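Local coordinates for protein dehydroascorbate reductase (Chlamydomonas reinhardtii, PDB 5XFT) that probably catalyses the reduction of L-dehydroascorbate to L-ascorbate at the expense of two glutathiones, as a member of the DHAR family of the glutathione S-transferase superfamily, at residues L91-V95 with L151-C156; N106-I110 with K121-L125; Y163-A168 with D201-I207. All blocks are in the same frame, centred on the assembly; numbering follows the deposited sequence.

Interaction 1: residues L91-V95 with L151-C156; sequences LQSSV and LNGTDC
Leu91 turns its carbonyl toward the first turn of helix 153-173, where the backbone N of Gly153 donates a hydrogen bond of 2.9 Å to Leu91 O. The donor nitrogen lies 21° out of the carbonyl plane, and the bond is bent. Having no side chain, Gly153 lets this carbonyl come in close: a CB on it would fall only 2.8 Å from Leu91 O. The second link is made by hydroxyls. Ser93 OG and Thr154 OG1 stand 3.0 Å apart in a hydrogen bond, and Ser93 reaches it because its OG swings anti to the backbone N (chi1 -162°). Val95 crosses Thr154 at a slant, its CB 3.7 Å from Thr154 OG1, while Leu91 lays its CD2 3.5 Å from Leu151 O. Behind this first shell stands the helix N-terminus itself. Asn152 occupies the N-cap position, and its backbone N gives a weak bond to Asp155 OD2, the half of a capping box that the third helical residue supplies, consistent with the N-capping box known at the corresponding helix of GST-fold proteins. Asp155 is steadied in turn by Tyr187 and by the backbone of Phe146 and Gly147, and Leu91 packs on Ala30 and Ala33 of helix 22-33. A backbone N-H of the helix start is thus satisfied by a loop carbonyl, which ties residues 91-95 to the C-terminal helical domain.

Interaction 2: residues N106-I110 with K121-L125; sequences NFRAI and KVAAL
Lys121 lies along the flank of helix 103-112, and its aliphatic chain can be followed atom by atom. Its CB starts 3.7 Å from Ile110 CG1, the two side chains sliding past each other in opposite directions. Lys121 CG then meets the methyl of Ala109, 3.6 Å from Ala109 CB. Because the chain bends at chi2 (-55°), CD and CE stay beside that same methyl, and CD also passes 3.8 Å from Asn106 OD1, the amide and the lysine crossing at about a right angle. From there the tip leaves the interface, with NZ forming a long, weak ion pair with Glu117. Next to the lysine, Asn106 pushes its amide between the helices, with ND2 3.5 Å from Ala124 CB. With an alanine here the amide is gone, which would probably open a gap beside Ala124 and leave the lysine CD without its amide neighbour. On the side facing helix 153-173, Ile110 CD1 abuts Leu125 CD2 at 3.7 Å and also reaches Val122; Ile110 and Leu125 both rest on Leu169. The two helix segments run antiparallel at 153°, 8.7 Å apart at their axes, in the helical hairpin that helices 103-112 and 118-138 form in the GST C-terminal domain. No hydrogen bond joins them, so the hairpin is held here by van der Waals packing, with the lysine serving through its methylenes and keeping its charge at the periphery.

Interaction 3: residues Y163-A168 with D201-I207; sequences YHAVVA and DYGTEAI
Tyr163 and Asp201 carry the polar link between helix 153-173 and the approach to helix 204-212. The phenol donates to the carboxylate in a bond of 2.9 Å from Tyr163 OH to Asp201 OD1, on the syn lone pair, with ring and carboxylate planes 78° apart. The same OD1 is met on its anti side, somewhat out of the carboxylate plane, by the backbone N of Gly203, which closes an Asx turn. Gly203, the N-cap of helix 204-212, has a positive phi (99°) at which a side chain would jam against the preceding carbonyl. His164 NE2 adds a weak hydrogen bond of 3.1 Å to Tyr202 OH, which lies in the plane of the imidazole, but the N-H is bent. The stronger partners of this pair lie outside, His25 for the Tyr202 hydroxyl and Trp211 NE1 for His164 ND1.

Ring contacts come next, and Ile207 supplies two of them as a knob among Tyr163, His164, Val167 and Ala168. Its CD1 sits over the centre of the Tyr163 ring, 3.7 Å from the centroid, a CH-pi contact 8° off the normal. The other branch, CG2, covers a face of the imidazole at 4.0 Å from its centroid. The rings of Tyr163 and Tyr202 meet obliquely, rounding out an aromatic cluster with His164.

Packing of branched side chains finishes the seam: Val167 CG1 touches Thr204 CB at 3.6 Å, the side chains crossing at about a right angle. One isoleucine thus packs against two rings with its two branches, while the shared carboxylate oxygen couples the tyrosine to the turn that starts the last helix.

How the interactions relate
Helix 153-173 organises the three contacts. Interaction 1 holds its N-terminal turn, interaction 3 uses its middle, and interaction 2, made by helices 103-112 and 118-138, packs on it. Along the chain, interaction 2 falls wholly between the two segments of interaction 1, and interaction 3 follows both. Their centres lie about 23 Å apart for interactions 1 and 2, about 21 Å for 1 and 3, and about 17 Å for 2 and 3. Interactions 2 and 3 touch where the ring of Phe107 packs on His164, Ala165 and Ala168; interaction 1 sits across the chain's centre from interaction 3. Together they gather the inter-domain loop, the 103-138 hairpin and the last helix around helix 153-173.

Interaction 1: residues L91-V95 with L151-C156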
loop_
_atom_site.group_PDB
_atom_site.type_symbol
_atom_site.label_atom_id
_atom_site.label_comp_id
_atom_site.label_asym_id
_atom_site.label_seq_id
_atom_site.Cartn_x
_atom_site.Cartn_y
_atom_site.Cartn_z
ATOM N N LEU A 91 3.543 10.859 11.033
ATOM C CA LEU A 91 2.876 10.495 9.789
ATOM C C LEU A 91 1.424 10.944 9.788
ATOM O O LEU A 91 0.623 10.436 8.998
ATOM C CB LEU A 91 2.947 8.985 9.542
ATOM C CG LEU A 91 4.292 8.265 9.583
ATOM C CD1 LEU A 91 4.103 6.800 9.193
ATOM C CD2 LEU A 91 5.281 8.950 8.669
ATOM N N GLN A 92 1.063 11.866 10.673
ATOM C CA GLN A 92 -0.313 12.333 10.727
ATOM C C GLN A 92 -0.617 13.217 9.525
ATOM O O GLN A 92 0.274 13.837 8.936
ATOM C CB GLN A 92 -0.577 13.076 12.035
ATOM C CG GLN A 92 -0.345 12.199 13.258
ATOM C CD GLN A 92 -0.882 12.805 14.539
ATOM O OE1 GLN A 92 -0.261 13.686 15.131
ATOM N NE2 GLN A 92 -2.039 12.328 14.980
ATOM N N SER A 93 -1.891 13.264 9.156
ATOM C CA SER A 93 -2.297 13.748 7.847
ATOM C C SER A 93 -3.458 14.721 7.965
ATOM O O SER A 93 -4.399 14.491 8.731
ATOM C CB SER A 93 -2.704 12.572 6.949
ATOM O OG SER A 93 -2.716 12.945 5.585
ATOM N N SER A 94 -3.396 15.799 7.187
ATOM C CA SER A 94 -4.521 16.712 7.053
ATOM C C SER A 94 -5.489 16.290 5.957
ATOM O O SER A 94 -6.572 16.874 5.856
ATOM C CB SER A 94 -4.026 18.134 6.765
ATOM O OG SER A 94 -2.896 18.460 7.558
ATOM N N VAL A 95 -5.134 15.293 5.155
ATOM C CA VAL A 95 -5.951 14.897 4.000
ATOM C C VAL A 95 -7.305 14.385 4.474
ATOM O O VAL A 95 -7.364 13.544 5.390
ATOM C CB VAL A 95 -5.227 13.835 3.178
ATOM C CG1 VAL A 95 -6.033 13.519 1.917
ATOM C CG2 VAL A 95 -3.832 14.301 2.828
ATOM N N LEU A 151 7.030 10.924 3.354
ATOM C CA LEU A 151 5.884 10.027 3.350
ATOM C C LEU A 151 4.909 10.361 4.471
ATOM O O LEU A 151 5.301 10.713 5.588
ATOM C CB LEU A 151 6.341 8.578 3.485
ATOM C CG LEU A 151 6.935 7.953 2.230
ATOM C CD1 LEU A 151 7.165 6.470 2.458
ATOM C CD2 LEU A 151 6.020 8.191 1.049
ATOM N N ASN A 152 3.632 10.211 4.164
ATOM C CA ASN A 152 2.518 10.520 5.041
ATOM C C ASN A 152 1.734 9.239 5.305
ATOM O O ASN A 152 1.907 8.232 4.613
ATOM C CB ASN A 152 1.637 11.582 4.378
ATOM C CG ASN A 152 0.682 12.230 5.328
ATOM O OD1 ASN A 152 0.984 12.415 6.498
ATOM N ND2 ASN A 152 -0.460 12.632 4.818
ATOM N N GLY A 153 0.870 9.270 6.321
ATOM C CA GLY A 153 -0.032 8.145 6.525
ATOM C C GLY A 153 -0.914 7.903 5.316
ATOM O O GLY A 153 -1.218 6.756 4.965
ATOM N N THR A 154 -1.314 8.989 4.647
ATOM C CA THR A 154 -2.074 8.899 3.405
ATOM C C THR A 154 -1.211 8.383 2.259
ATOM O O THR A 154 -1.686 7.617 1.417
ATOM C CB THR A 154 -2.667 10.268 3.076
ATOM O OG1 THR A 154 -3.686 10.581 4.034
ATOM C CG2 THR A 154 -3.256 10.282 1.673
ATOM N N ASP A 155 0.060 8.792 2.210
ATOM C CA ASP A 155 0.987 8.203 1.250
ATOM C C ASP A 155 1.110 6.702 1.474
ATOM O O ASP A 155 1.077 5.911 0.524
ATOM C CB ASP A 155 2.360 8.859 1.379
ATOM C CG ASP A 155 2.386 10.281 0.872
ATOM O OD1 ASP A 155 1.772 10.555 -0.178
ATOM O OD2 ASP A 155 3.020 11.126 1.542
ATOM N N CYS A 156 1.266 6.297 2.739
ATOM C CA CYS A 156 1.451 4.887 3.057
ATOM C C CYS A 156 0.222 4.067 2.698
ATOM O O CYS A 156 0.356 2.908 2.290
ATOM C CB CYS A 156 1.787 4.722 4.540
ATOM S SG CYS A 156 3.391 5.440 5.013
#

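Interaction 2: residues N106-I110 with K121-L125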
loop_
_atom_site.group_PDB
_atom_site.type_symbol
_atom_site.label_atom_id
_atom_site.label_comp_id
_atom_site.label_asym_id
_atom_site.label_seq_id
_atom_site.Cartn_x
_atom_site.Cartn_y
_atom_site.Cartn_z
ATOM N N ASN A 106 -12.836 0.439 -6.659
ATOM C CA ASN A 106 -13.241 0.676 -8.043
ATOM C C ASN A 106 -12.279 -0.001 -9.004
ATOM O O ASN A 106 -12.696 -0.631 -9.981
ATOM C CB ASN A 106 -13.295 2.180 -8.337
ATOM C CG ASN A 106 -14.390 2.894 -7.567
ATOM O OD1 ASN A 106 -15.424 2.311 -7.246
ATOM N ND2 ASN A 106 -14.160 4.162 -7.261
ATOM N N PHE A 107 -10.978 0.142 -8.743
ATOM C CA PHE A 107 -9.961 -0.483 -9.580
ATOM C C PHE A 107 -10.093 -2.001 -9.578
ATOM O O PHE A 107 -9.922 -2.655 -10.619
ATOM C CB PHE A 107 -8.584 -0.020 -9.098
ATOM C CG PHE A 107 -7.514 -1.037 -9.243
ATOM C CD1 PHE A 107 -7.099 -1.448 -10.501
ATOM C CD2 PHE A 107 -6.891 -1.554 -8.120
ATOM C CE1 PHE A 107 -6.107 -2.375 -10.636
ATOM C CE2 PHE A 107 -5.892 -2.476 -8.242
ATOM C CZ PHE A 107 -5.495 -2.891 -9.503
ATOM N N ARG A 108 -10.422 -2.575 -8.427
ATOM C CA ARG A 108 -10.658 -4.007 -8.366
ATOM C C ARG A 108 -11.928 -4.389 -9.115
ATOM O O ARG A 108 -11.928 -5.358 -9.878
ATOM C CB ARG A 108 -10.729 -4.469 -6.912
ATOM C CG ARG A 108 -11.115 -5.928 -6.768
ATOM C CD ARG A 108 -11.253 -6.313 -5.321
ATOM N NE ARG A 108 -12.290 -5.533 -4.664
ATOM C CZ ARG A 108 -12.515 -5.543 -3.357
ATOM N NH1 ARG A 108 -11.765 -6.289 -2.555
ATOM N NH2 ARG A 108 -13.484 -4.794 -2.854
ATOM N N ALA A 109 -13.018 -3.641 -8.918
ATOM C CA ALA A 109 -14.252 -3.949 -9.630
ATOM C C ALA A 109 -14.055 -3.856 -11.135
ATOM O O ALA A 109 -14.760 -4.522 -11.902
ATOM C CB ALA A 109 -15.373 -3.012 -9.178
ATOM N N ILE A 110 -13.107 -3.027 -11.571
ATOM C CA ILE A 110 -12.753 -2.972 -12.981
ATOM C C ILE A 110 -12.024 -4.243 -13.391
ATOM O O ILE A 110 -12.330 -4.846 -14.427
ATOM C CB ILE A 110 -11.908 -1.718 -13.266
ATOM C CG1 ILE A 110 -12.762 -0.455 -13.123
ATOM C CG2 ILE A 110 -11.248 -1.807 -14.647
ATOM C CD1 ILE A 110 -11.957 0.804 -13.113
ATOM N N LYS A 121 -17.816 1.778 -13.015
ATOM C CA LYS A 121 -16.641 1.685 -12.152
ATOM C C LYS A 121 -15.472 2.499 -12.705
ATOM O O LYS A 121 -14.712 3.107 -11.942
ATOM C CB LYS A 121 -16.248 0.221 -11.971
ATOM C CG LYS A 121 -17.203 -0.563 -11.074
ATOM C CD LYS A 121 -17.373 0.112 -9.713
ATOM C CE LYS A 121 -18.208 -0.731 -8.756
ATOM N NZ LYS A 121 -19.536 -1.096 -9.317
ATOM N N VAL A 122 -15.312 2.520 -14.029
ATOM C CA VAL A 122 -14.306 3.375 -14.650
ATOM C C VAL A 122 -14.572 4.831 -14.301
ATOM O O VAL A 122 -13.654 5.577 -13.913
ATOM C CB VAL A 122 -14.285 3.150 -16.175
ATOM C CG1 VAL A 122 -13.380 4.171 -16.859
ATOM C CG2 VAL A 122 -13.826 1.743 -16.503
ATOM N N ALA A 123 -15.833 5.258 -14.415
ATOM C CA ALA A 123 -16.164 6.640 -14.078
ATOM C C ALA A 123 -15.805 6.956 -12.625
ATOM O O ALA A 123 -15.122 7.952 -12.339
ATOM C CB ALA A 123 -17.644 6.899 -14.356
ATOM N N ALA A 124 -16.231 6.093 -11.697
ATOM C CA ALA A 124 -15.964 6.318 -10.278
ATOM C C ALA A 124 -14.465 6.359 -9.996
ATOM O O ALA A 124 -13.978 7.235 -9.262
ATOM C CB ALA A 124 -16.642 5.231 -9.448
ATOM N N LEU A 125 -13.716 5.414 -10.571
ATOM C CA LEU A 125 -12.265 5.422 -10.426
ATOM C C LEU A 125 -11.693 6.770 -10.825
ATOM O O LEU A 125 -10.864 7.343 -10.103
ATOM C CB LEU A 125 -11.629 4.314 -11.271
ATOM C CG LEU A 125 -10.098 4.347 -11.252
ATOM C CD1 LEU A 125 -9.596 4.007 -9.851
ATOM C CD2 LEU A 125 -9.487 3.416 -12.288
#

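Interaction 3: residues Y163-A168 with D201-I207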
loop_
_atom_site.group_PDB
_atom_site.type_symbol
_atom_site.label_atom_id
_atom_site.label_comp_id
_atom_site.label_asym_id
_atom_site.label_seq_id
_atom_site.Cartn_x
_atom_site.Cartn_y
_atom_site.Cartn_z
ATOM N N TYR A 163 -0.166 2.256 -7.063
ATOM C CA TYR A 163 0.810 1.411 -7.746
ATOM C C TYR A 163 0.123 0.228 -8.419
ATOM O O TYR A 163 0.277 -0.003 -9.631
ATOM C CB TYR A 163 1.841 0.931 -6.723
ATOM C CG TYR A 163 3.114 0.328 -7.280
ATOM C CD1 TYR A 163 3.533 0.588 -8.578
ATOM C CD2 TYR A 163 3.889 -0.514 -6.497
ATOM C CE1 TYR A 163 4.696 0.033 -9.067
ATOM C CE2 TYR A 163 5.047 -1.070 -6.976
ATOM C CZ TYR A 163 5.450 -0.800 -8.260
ATOM O OH TYR A 163 6.612 -1.365 -8.730
ATOM N N HIS A 164 -0.658 -0.522 -7.636
ATOM C CA HIS A 164 -1.429 -1.629 -8.189
ATOM C C HIS A 164 -2.350 -1.162 -9.307
ATOM O O HIS A 164 -2.497 -1.848 -10.326
ATOM C CB HIS A 164 -2.241 -2.303 -7.086
ATOM C CG HIS A 164 -1.449 -3.256 -6.251
ATOM N ND1 HIS A 164 -1.726 -4.605 -6.201
ATOM C CD2 HIS A 164 -0.389 -3.057 -5.433
ATOM C CE1 HIS A 164 -0.871 -5.198 -5.387
ATOM N NE2 HIS A 164 -0.049 -4.281 -4.908
ATOM N N ALA A 165 -2.973 0.007 -9.141
ATOM C CA ALA A 165 -3.940 0.478 -10.127
ATOM C C ALA A 165 -3.275 0.719 -11.477
ATOM O O ALA A 165 -3.709 0.178 -12.501
ATOM C CB ALA A 165 -4.637 1.746 -9.627
ATOM N N VAL A 166 -2.203 1.516 -11.501
ATOM C CA VAL A 166 -1.595 1.842 -12.787
ATOM C C VAL A 166 -0.959 0.603 -13.412
ATOM O O VAL A 166 -1.156 0.328 -14.604
ATOM C CB VAL A 166 -0.597 3.015 -12.653
ATOM C CG1 VAL A 166 -1.298 4.246 -12.098
ATOM C CG2 VAL A 166 0.593 2.656 -11.782
ATOM N N VAL A 167 -0.238 -0.197 -12.616
ATOM C CA VAL A 167 0.459 -1.354 -13.177
ATOM C C VAL A 167 -0.540 -2.377 -13.703
ATOM O O VAL A 167 -0.507 -2.768 -14.880
ATOM C CB VAL A 167 1.399 -1.978 -12.132
ATOM C CG1 VAL A 167 1.919 -3.318 -12.624
ATOM C CG2 VAL A 167 2.554 -1.033 -11.832
ATOM N N ALA A 168 -1.453 -2.815 -12.836
ATOM C CA ALA A 168 -2.378 -3.877 -13.203
ATOM C C ALA A 168 -3.321 -3.436 -14.312
ATOM O O ALA A 168 -3.600 -4.206 -15.239
ATOM C CB ALA A 168 -3.169 -4.328 -11.977
ATOM N N ASP A 201 10.067 -1.995 -2.635
ATOM C CA ASP A 201 9.421 -2.117 -3.941
ATOM C C ASP A 201 9.480 -3.573 -4.387
ATOM O O ASP A 201 10.563 -4.102 -4.661
ATOM C CB ASP A 201 10.093 -1.201 -4.962
ATOM C CG ASP A 201 9.303 -1.081 -6.264
ATOM O OD1 ASP A 201 8.465 -1.962 -6.556
ATOM O OD2 ASP A 201 9.531 -0.100 -7.006
ATOM N N TYR A 202 8.316 -4.224 -4.467
ATOM C CA TYR A 202 8.258 -5.617 -4.897
ATOM C C TYR A 202 8.260 -5.773 -6.416
ATOM O O TYR A 202 8.566 -6.864 -6.908
ATOM C CB TYR A 202 7.023 -6.305 -4.301
ATOM C CG TYR A 202 5.822 -5.400 -4.153
ATOM C CD1 TYR A 202 4.969 -5.165 -5.225
ATOM C CD2 TYR A 202 5.541 -4.778 -2.942
ATOM C CE1 TYR A 202 3.866 -4.336 -5.094
ATOM C CE2 TYR A 202 4.439 -3.953 -2.800
ATOM C CZ TYR A 202 3.606 -3.733 -3.882
ATOM O OH TYR A 202 2.510 -2.909 -3.758
ATOM N N GLY A 203 7.925 -4.727 -7.166
ATOM C CA GLY A 203 8.029 -4.781 -8.610
ATOM C C GLY A 203 6.699 -5.077 -9.290
ATOM O O GLY A 203 5.734 -5.542 -8.677
ATOM N N THR A 204 6.663 -4.821 -10.606
ATOM C CA THR A 204 5.401 -4.884 -11.341
ATOM C C THR A 204 4.979 -6.316 -11.642
ATOM O O THR A 204 3.776 -6.601 -11.696
ATOM C CB THR A 204 5.487 -4.084 -12.643
ATOM O OG1 THR A 204 6.332 -4.761 -13.579
ATOM C CG2 THR A 204 6.039 -2.684 -12.382
ATOM N N GLU A 205 5.930 -7.230 -11.840
ATOM C CA GLU A 205 5.544 -8.615 -12.085
ATOM C C GLU A 205 4.912 -9.222 -10.850
ATOM O O GLU A 205 4.007 -10.050 -10.961
ATOM C CB GLU A 205 6.733 -9.474 -12.517
ATOM C CG GLU A 205 7.702 -8.839 -13.505
ATOM C CD GLU A 205 8.549 -7.736 -12.882
ATOM O OE1 GLU A 205 8.420 -6.586 -13.337
ATOM O OE2 GLU A 205 9.335 -8.019 -11.950
ATOM N N ALA A 206 5.402 -8.860 -9.663
ATOM C CA ALA A 206 4.744 -9.320 -8.447
ATOM C C ALA A 206 3.281 -8.896 -8.439
ATOM O O ALA A 206 2.399 -9.689 -8.091
ATOM C CB ALA A 206 5.479 -8.792 -7.214
ATOM N N ILE A 207 3.003 -7.656 -8.857
ATOM C CA ILE A 207 1.623 -7.179 -8.940
ATOM C C ILE A 207 0.836 -7.994 -9.961
ATOM O O ILE A 207 -0.281 -8.460 -9.692
ATOM C CB ILE A 207 1.599 -5.679 -9.286
ATOM C CG1 ILE A 207 2.461 -4.888 -8.296
ATOM C CG2 ILE A 207 0.169 -5.162 -9.311
ATOM C CD1 ILE A 207 2.593 -3.400 -8.637
#